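Local atomic coordinates of 33 kDa chaperonin (Thermotoga maritima, PDB entry 1VQ0), a protein that probably acts as a redox-regulated molecular chaperone that protects thermally unfolding and oxidatively damaged proteins from irreversible aggregation. Residues Leu143-Glu147 with Ile148-Leu152; Leu220-Leu223 with Glu224-Gly228. All coordinates share one frame; numbering follows the deposited sequence.

Contact 1: Leu143-Glu147 with Ile148-Leu152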
ATOM      1  N   LEU A 143      -0.907   6.744 -10.782  1.00 30.82           N
ATOM      2  CA  LEU A 143      -2.030   6.889 -11.717  1.00 31.62           C
ATOM      3  C   LEU A 143      -1.464   6.681 -13.104  1.00 31.99           C
ATOM      4  O   LEU A 143      -0.323   6.969 -13.354  1.00 30.91           O
ATOM      5  CB  LEU A 143      -2.689   8.252 -11.601  1.00 31.11           C
ATOM      6  CG  LEU A 143      -3.493   8.533 -10.374  1.00 29.78           C
ATOM      7  CD1 LEU A 143      -3.826  10.104 -10.339  1.00 30.25           C
ATOM      8  CD2 LEU A 143      -4.794   7.679 -10.324  1.00 27.16           C
ATOM      9  N   VAL A 144      -2.272   6.103 -13.960  1.00 36.29           N
ATOM     10  CA  VAL A 144      -1.980   5.902 -15.336  1.00 38.30           C
ATOM     11  C   VAL A 144      -2.451   7.080 -16.213  1.00 38.75           C
ATOM     12  O   VAL A 144      -1.774   7.443 -17.155  1.00 41.32           O
ATOM     13  CB  VAL A 144      -2.764   4.640 -15.850  1.00 39.46           C
ATOM     14  CG1 VAL A 144      -2.881   4.666 -17.413  1.00 42.51           C
ATOM     15  CG2 VAL A 144      -2.066   3.407 -15.394  1.00 41.87           C
ATOM     16  N   SER A 145      -3.675   7.550 -15.997  1.00 38.86           N
ATOM     17  CA  SER A 145      -4.287   8.633 -16.812  1.00 38.91           C
ATOM     18  C   SER A 145      -5.130   9.588 -15.995  1.00 38.75           C
ATOM     19  O   SER A 145      -5.342  10.699 -16.432  1.00 41.64           O
ATOM     20  CB  SER A 145      -5.214   8.076 -17.885  1.00 39.28           C
ATOM     21  OG  SER A 145      -6.371   7.459 -17.361  1.00 37.16           O
ATOM     22  N   GLY A 146      -5.637   9.175 -14.849  1.00 36.07           N
ATOM     23  CA  GLY A 146      -6.475  10.096 -14.032  1.00 36.08           C
ATOM     24  C   GLY A 146      -7.937  10.196 -14.451  1.00 35.59           C
ATOM     25  O   GLY A 146      -8.637  11.033 -13.928  1.00 36.20           O
ATOM     26  N   GLU A 147      -8.377   9.322 -15.375  1.00 34.36           N
ATOM     27  CA  GLU A 147      -9.741   9.155 -15.792  1.00 35.69           C
ATOM     28  C   GLU A 147     -10.489   8.174 -14.904  1.00 35.51           C
ATOM     29  O   GLU A 147     -11.669   7.961 -15.121  1.00 35.87           O
ATOM     30  CB  GLU A 147      -9.771   8.522 -17.213  1.00 37.53           C
ATOM     31  CG  GLU A 147      -9.104   9.335 -18.310  1.00 42.43           C
ATOM     32  CD  GLU A 147      -9.795  10.642 -18.572  1.00 46.36           C
ATOM     33  OE1 GLU A 147     -11.034  10.676 -18.464  1.00 49.00           O
ATOM     34  OE2 GLU A 147      -9.100  11.629 -18.880  1.00 48.92           O
ATOM     35  N   ILE A 148      -9.782   7.502 -13.987  1.00 35.12           N
ATOM     36  CA  ILE A 148     -10.350   6.529 -13.014  1.00 34.37           C
ATOM     37  C   ILE A 148     -10.521   5.087 -13.554  1.00 35.00           C
ATOM     38  O   ILE A 148      -9.983   4.155 -12.974  1.00 34.68           O
ATOM     39  CB  ILE A 148     -11.647   7.103 -12.270  1.00 35.35           C
ATOM     40  CG1 ILE A 148     -11.267   8.437 -11.608  1.00 34.47           C
ATOM     41  CG2 ILE A 148     -12.157   6.145 -11.120  1.00 31.87           C
ATOM     42  CD1 ILE A 148     -12.388   9.196 -10.982  1.00 35.44           C
ATOM     43  N   ALA A 149     -11.261   4.903 -14.649  1.00 33.79           N
ATOM     44  CA  ALA A 149     -11.487   3.565 -15.200  1.00 34.14           C
ATOM     45  C   ALA A 149     -10.147   2.885 -15.375  1.00 33.61           C
ATOM     46  O   ALA A 149      -9.863   1.843 -14.756  1.00 34.31           O
ATOM     47  CB  ALA A 149     -12.274   3.591 -16.559  1.00 32.54           C
ATOM     48  N   GLU A 150      -9.312   3.532 -16.160  1.00 33.91           N
ATOM     49  CA  GLU A 150      -8.029   2.921 -16.568  1.00 35.85           C
ATOM     50  C   GLU A 150      -7.045   2.755 -15.410  1.00 32.96           C
ATOM     51  O   GLU A 150      -6.251   1.836 -15.411  1.00 33.11           O
ATOM     52  CB  GLU A 150      -7.353   3.740 -17.678  1.00 35.77           C
ATOM     53  CG  GLU A 150      -6.314   2.931 -18.414  1.00 45.48           C
ATOM     54  CD  GLU A 150      -5.560   3.714 -19.471  1.00 50.61           C
ATOM     55  OE1 GLU A 150      -5.883   4.907 -19.624  1.00 53.40           O
ATOM     56  OE2 GLU A 150      -4.636   3.108 -20.098  1.00 53.20           O
ATOM     57  N   ASP A 151      -7.049   3.740 -14.517  1.00 32.54           N
ATOM     58  CA  ASP A 151      -6.271   3.697 -13.298  1.00 32.51           C
ATOM     59  C   ASP A 151      -6.628   2.443 -12.459  1.00 32.37           C
ATOM     60  O   ASP A 151      -5.739   1.762 -12.004  1.00 30.66           O
ATOM     61  CB  ASP A 151      -6.504   4.924 -12.488  1.00 33.85           C
ATOM     62  CG  ASP A 151      -6.219   6.208 -13.245  1.00 34.52           C
ATOM     63  OD1 ASP A 151      -5.097   6.399 -13.797  1.00 27.60           O
ATOM     64  OD2 ASP A 151      -7.083   7.085 -13.253  1.00 37.48           O
ATOM     65  N   LEU A 152      -7.916   2.130 -12.374  1.00 33.04           N
ATOM     66  CA  LEU A 152      -8.431   0.993 -11.618  1.00 33.98           C
ATOM     67  C   LEU A 152      -8.129  -0.295 -12.311  1.00 33.19           C
ATOM     68  O   LEU A 152      -7.712  -1.254 -11.674  1.00 34.21           O
ATOM     69  CB  LEU A 152      -9.943   1.063 -11.405  1.00 34.10           C
ATOM     70  CG  LEU A 152     -10.459   0.702 -10.011  1.00 39.11           C
ATOM     71  CD1 LEU A 152     -11.794   0.256 -10.065  1.00 38.60           C
ATOM     72  CD2 LEU A 152      -9.772  -0.264  -9.299  1.00 37.29           C
TER
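Asp151 reaches from the first turn of helix 149-160 into the bend of the preceding loop, its buried carboxylate facing the backbone N-H groups of Val144, Ser145 and Gly146. All three converge on OD1, from different directions. Val144 N lies 2.8 Å from Asp151 OD1, nearly in line with the C-O bond; Ser145 N comes to OD1 from the syn side, tilted 20° out of the carboxylate plane; Gly146 N, 3.0 Å from OD1, uses the syn lone pair in an almost straight bond (177°). OD2 of Asp151 takes Ile148 N at 2.8 Å, on the anti side but well above the carboxylate plane. Since Ile148 is the N-cap, this bond is the half of a capping box made by the N3 side chain; an isoleucine side chain cannot supply the reciprocal half. With CG anti to the carbonyl carbon of Asp151 (chi1 -56°), the carboxylate lies back over the loop, where Leu143 CD2 approaches Asp151 CG obliquely at 3.6 Å. On the outer side, Val144 and the extended Glu150 cross near a right angle, CG1 of Val144 lying 3.5 Å from CD of Glu150; the bond from Ser145 OG to Glu150 OE1 is weak. Glu147 turns elsewhere, to a salt bridge with Arg54. Four backbone N-H dipoles around one buried carboxylate would be expected to stabilise its negative charge, joining loop and helix start without a cationic partner from either segment.

Contact 2: Leu220-Leu223 with Glu224-Gly228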
ATOM      1  N   LEU A 220     -27.731  -6.261 -20.643  1.00 36.25           N
ATOM      2  CA  LEU A 220     -27.448  -7.620 -21.118  1.00 37.14           C
ATOM      3  C   LEU A 220     -27.014  -7.666 -22.578  1.00 36.22           C
ATOM      4  O   LEU A 220     -26.298  -8.583 -22.990  1.00 34.43           O
ATOM      5  CB  LEU A 220     -28.664  -8.543 -20.917  1.00 37.53           C
ATOM      6  CG  LEU A 220     -28.934  -9.019 -19.480  1.00 40.90           C
ATOM      7  CD1 LEU A 220     -30.208  -9.824 -19.439  1.00 41.68           C
ATOM      8  CD2 LEU A 220     -27.809  -9.847 -18.944  1.00 44.40           C
ATOM      9  N   ASP A 221     -27.524  -6.717 -23.363  1.00 36.25           N
ATOM     10  CA  ASP A 221     -27.176  -6.582 -24.767  1.00 35.88           C
ATOM     11  C   ASP A 221     -25.764  -5.994 -24.842  1.00 35.44           C
ATOM     12  O   ASP A 221     -24.937  -6.465 -25.613  1.00 36.43           O
ATOM     13  CB  ASP A 221     -28.187  -5.690 -25.473  1.00 36.45           C
ATOM     14  CG  ASP A 221     -29.621  -6.239 -25.389  1.00 39.61           C
ATOM     15  OD1 ASP A 221     -29.796  -7.473 -25.343  1.00 44.19           O
ATOM     16  OD2 ASP A 221     -30.636  -5.514 -25.363  1.00 44.82           O
ATOM     17  N   VAL A 222     -25.467  -5.009 -24.005  1.00 33.41           N
ATOM     18  CA  VAL A 222     -24.070  -4.552 -23.894  1.00 33.77           C
ATOM     19  C   VAL A 222     -23.087  -5.722 -23.630  1.00 33.07           C
ATOM     20  O   VAL A 222     -22.012  -5.780 -24.187  1.00 33.81           O
ATOM     21  CB  VAL A 222     -23.885  -3.515 -22.764  1.00 33.47           C
ATOM     22  CG1 VAL A 222     -22.380  -3.210 -22.508  1.00 33.22           C
ATOM     23  CG2 VAL A 222     -24.592  -2.222 -23.084  1.00 35.56           C
ATOM     24  N   LEU A 223     -23.454  -6.636 -22.748  1.00 32.47           N
ATOM     25  CA  LEU A 223     -22.575  -7.763 -22.430  1.00 31.78           C
ATOM     26  C   LEU A 223     -22.460  -8.745 -23.643  1.00 32.83           C
ATOM     27  O   LEU A 223     -21.395  -9.366 -23.866  1.00 31.70           O
ATOM     28  CB  LEU A 223     -23.095  -8.509 -21.190  1.00 31.04           C
ATOM     29  CG  LEU A 223     -23.217  -7.814 -19.828  1.00 30.01           C
ATOM     30  CD1 LEU A 223     -23.939  -8.726 -18.825  1.00 29.47           C
ATOM     31  CD2 LEU A 223     -21.890  -7.433 -19.314  1.00 33.15           C
ATOM     32  N   GLU A 224     -23.570  -8.900 -24.384  1.00 32.74           N
ATOM     33  CA  GLU A 224     -23.568  -9.741 -25.599  1.00 33.69           C
ATOM     34  C   GLU A 224     -22.556  -9.221 -26.605  1.00 34.38           C
ATOM     35  O   GLU A 224     -21.772  -9.978 -27.158  1.00 34.82           O
ATOM     36  CB  GLU A 224     -24.944  -9.827 -26.256  1.00 32.77           C
ATOM     37  CG  GLU A 224     -24.846 -10.399 -27.661  1.00 33.05           C
ATOM     38  CD  GLU A 224     -26.175 -10.663 -28.310  1.00 32.95           C
ATOM     39  OE1 GLU A 224     -27.209 -10.198 -27.768  1.00 34.32           O
ATOM     40  OE2 GLU A 224     -26.132 -11.360 -29.365  1.00 30.19           O
ATOM     41  N   ARG A 225     -22.587  -7.914 -26.794  1.00 36.84           N
ATOM     42  CA  ARG A 225     -21.582  -7.213 -27.588  1.00 37.88           C
ATOM     43  C   ARG A 225     -20.143  -7.442 -27.128  1.00 36.89           C
ATOM     44  O   ARG A 225     -19.287  -7.707 -27.973  1.00 37.38           O
ATOM     45  CB  ARG A 225     -21.872  -5.723 -27.602  1.00 39.26           C
ATOM     46  CG  ARG A 225     -23.211  -5.354 -28.217  1.00 43.12           C
ATOM     47  CD  ARG A 225     -23.131  -4.191 -29.128  1.00 47.45           C
ATOM     48  NE  ARG A 225     -24.061  -3.139 -28.746  1.00 49.30           N
ATOM     49  CZ  ARG A 225     -23.871  -1.856 -29.030  1.00 49.89           C
ATOM     50  NH1 ARG A 225     -22.777  -1.464 -29.695  1.00 46.74           N
ATOM     51  NH2 ARG A 225     -24.770  -0.952 -28.652  1.00 52.45           N
ATOM     52  N   ILE A 226     -19.863  -7.334 -25.820  1.00 34.29           N
ATOM     53  CA  ILE A 226     -18.524  -7.691 -25.318  1.00 33.49           C
ATOM     54  C   ILE A 226     -18.051  -9.145 -25.634  1.00 33.82           C
ATOM     55  O   ILE A 226     -16.909  -9.358 -26.070  1.00 34.60           O
ATOM     56  CB  ILE A 226     -18.419  -7.435 -23.811  1.00 33.38           C
ATOM     57  CG1 ILE A 226     -18.473  -5.917 -23.523  1.00 32.34           C
ATOM     58  CG2 ILE A 226     -17.103  -7.998 -23.275  1.00 33.26           C
ATOM     59  CD1 ILE A 226     -18.784  -5.528 -22.101  1.00 33.45           C
ATOM     60  N   PHE A 227     -18.905 -10.135 -25.388  1.00 32.71           N
ATOM     61  CA  PHE A 227     -18.460 -11.519 -25.383  1.00 32.98           C
ATOM     62  C   PHE A 227     -18.661 -12.216 -26.689  1.00 33.24           C
ATOM     63  O   PHE A 227     -18.266 -13.379 -26.828  1.00 34.22           O
ATOM     64  CB  PHE A 227     -19.145 -12.281 -24.248  1.00 32.56           C
ATOM     65  CG  PHE A 227     -18.641 -11.884 -22.927  1.00 33.01           C
ATOM     66  CD1 PHE A 227     -17.362 -12.262 -22.530  1.00 35.40           C
ATOM     67  CD2 PHE A 227     -19.374 -11.020 -22.113  1.00 32.70           C
ATOM     68  CE1 PHE A 227     -16.851 -11.844 -21.324  1.00 32.79           C
ATOM     69  CE2 PHE A 227     -18.890 -10.621 -20.897  1.00 31.22           C
ATOM     70  CZ  PHE A 227     -17.621 -11.019 -20.495  1.00 32.88           C
ATOM     71  N   GLY A 228     -19.289 -11.523 -27.643  1.00 33.92           N
ATOM     72  CA  GLY A 228     -19.521 -12.089 -29.003  1.00 34.42           C
ATOM     73  C   GLY A 228     -20.707 -13.027 -29.097  1.00 34.51           C
ATOM     74  O   GLY A 228     -21.134 -13.314 -30.161  1.00 35.53           O
TER
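Phe227 sets the edge of its ring against the carbonyl of Leu223 one helical turn back, with CD2 of Phe227 3.1 Å from Leu223 O and the oxygen near the ring plane. Leu223 O also accepts Phe227 N at 3.0 Å, which makes it part of both the helix ladder and the ring's surroundings. CG lies anti to the carbonyl carbon of Phe227 (chi1 -71°), turning the ring back along the helix, while CG2 of Ile226 stands 3.9 Å above the centre of one ring face. Val222 and Ile226 meet more lightly on this buried flank, CG1 of Val222 being 4.3 Å from CD1 of Ile226. Strands 24-30 and 176-187 close over it: Leu223 rests on Phe26 and Ile28, Ile226 on Phe183, and Phe227 on Val24 and Val185. Were Phe227 replaced by an alanine, a gap against Val24 and Val185 would be likely to open, and the Ile226 methyl would lose the ring face beneath it.

The other flank is loosely made. Asp221 and Arg225 lie on the solvent side and Glu224 is partly exposed; OD1 of Asp221 and OE1 of Glu224, 4.5 Å apart, carry like charges. Arg225 rests on Leu213 and touches the preceding turn with its aliphatic root, CG lying 3.3 Å from Asp221 O. Between these two segments it is mainly the main chain that gives order here, as in the bond from Arg225 N to Asp221 O, nearly straight at 174°. The helix is therefore amphipathic: apolar side chains fix one flank to the sheet, while the nearby like charges would be expected to raise each other's proton affinity slightly, an effect that solvent and Lys230 beside Glu224 may offset.

Contact 1 closes before contact 2 opens along the chain, and the two do not touch: their centres are about 24 Å apart and their nearest atoms about 13 Å. Contact 1 lies nearer the middle: its centre is about 13 Å, and that of contact 2 about 24 Å, from the centre of the chain. Both lean on the same mixed sheet at different places. Ala149 and Leu152 reach Phe166 on edge strand 164-173, and contact 2 packs on the adjoining strand 176-187. Neither contact supplies a ligand to the zinc ion, which Cys243, Cys245, Cys275 and Cys278 bind. An ethanediol, probably from the crystallisation liquor, lies about 4 Å from the Leu143 side chain.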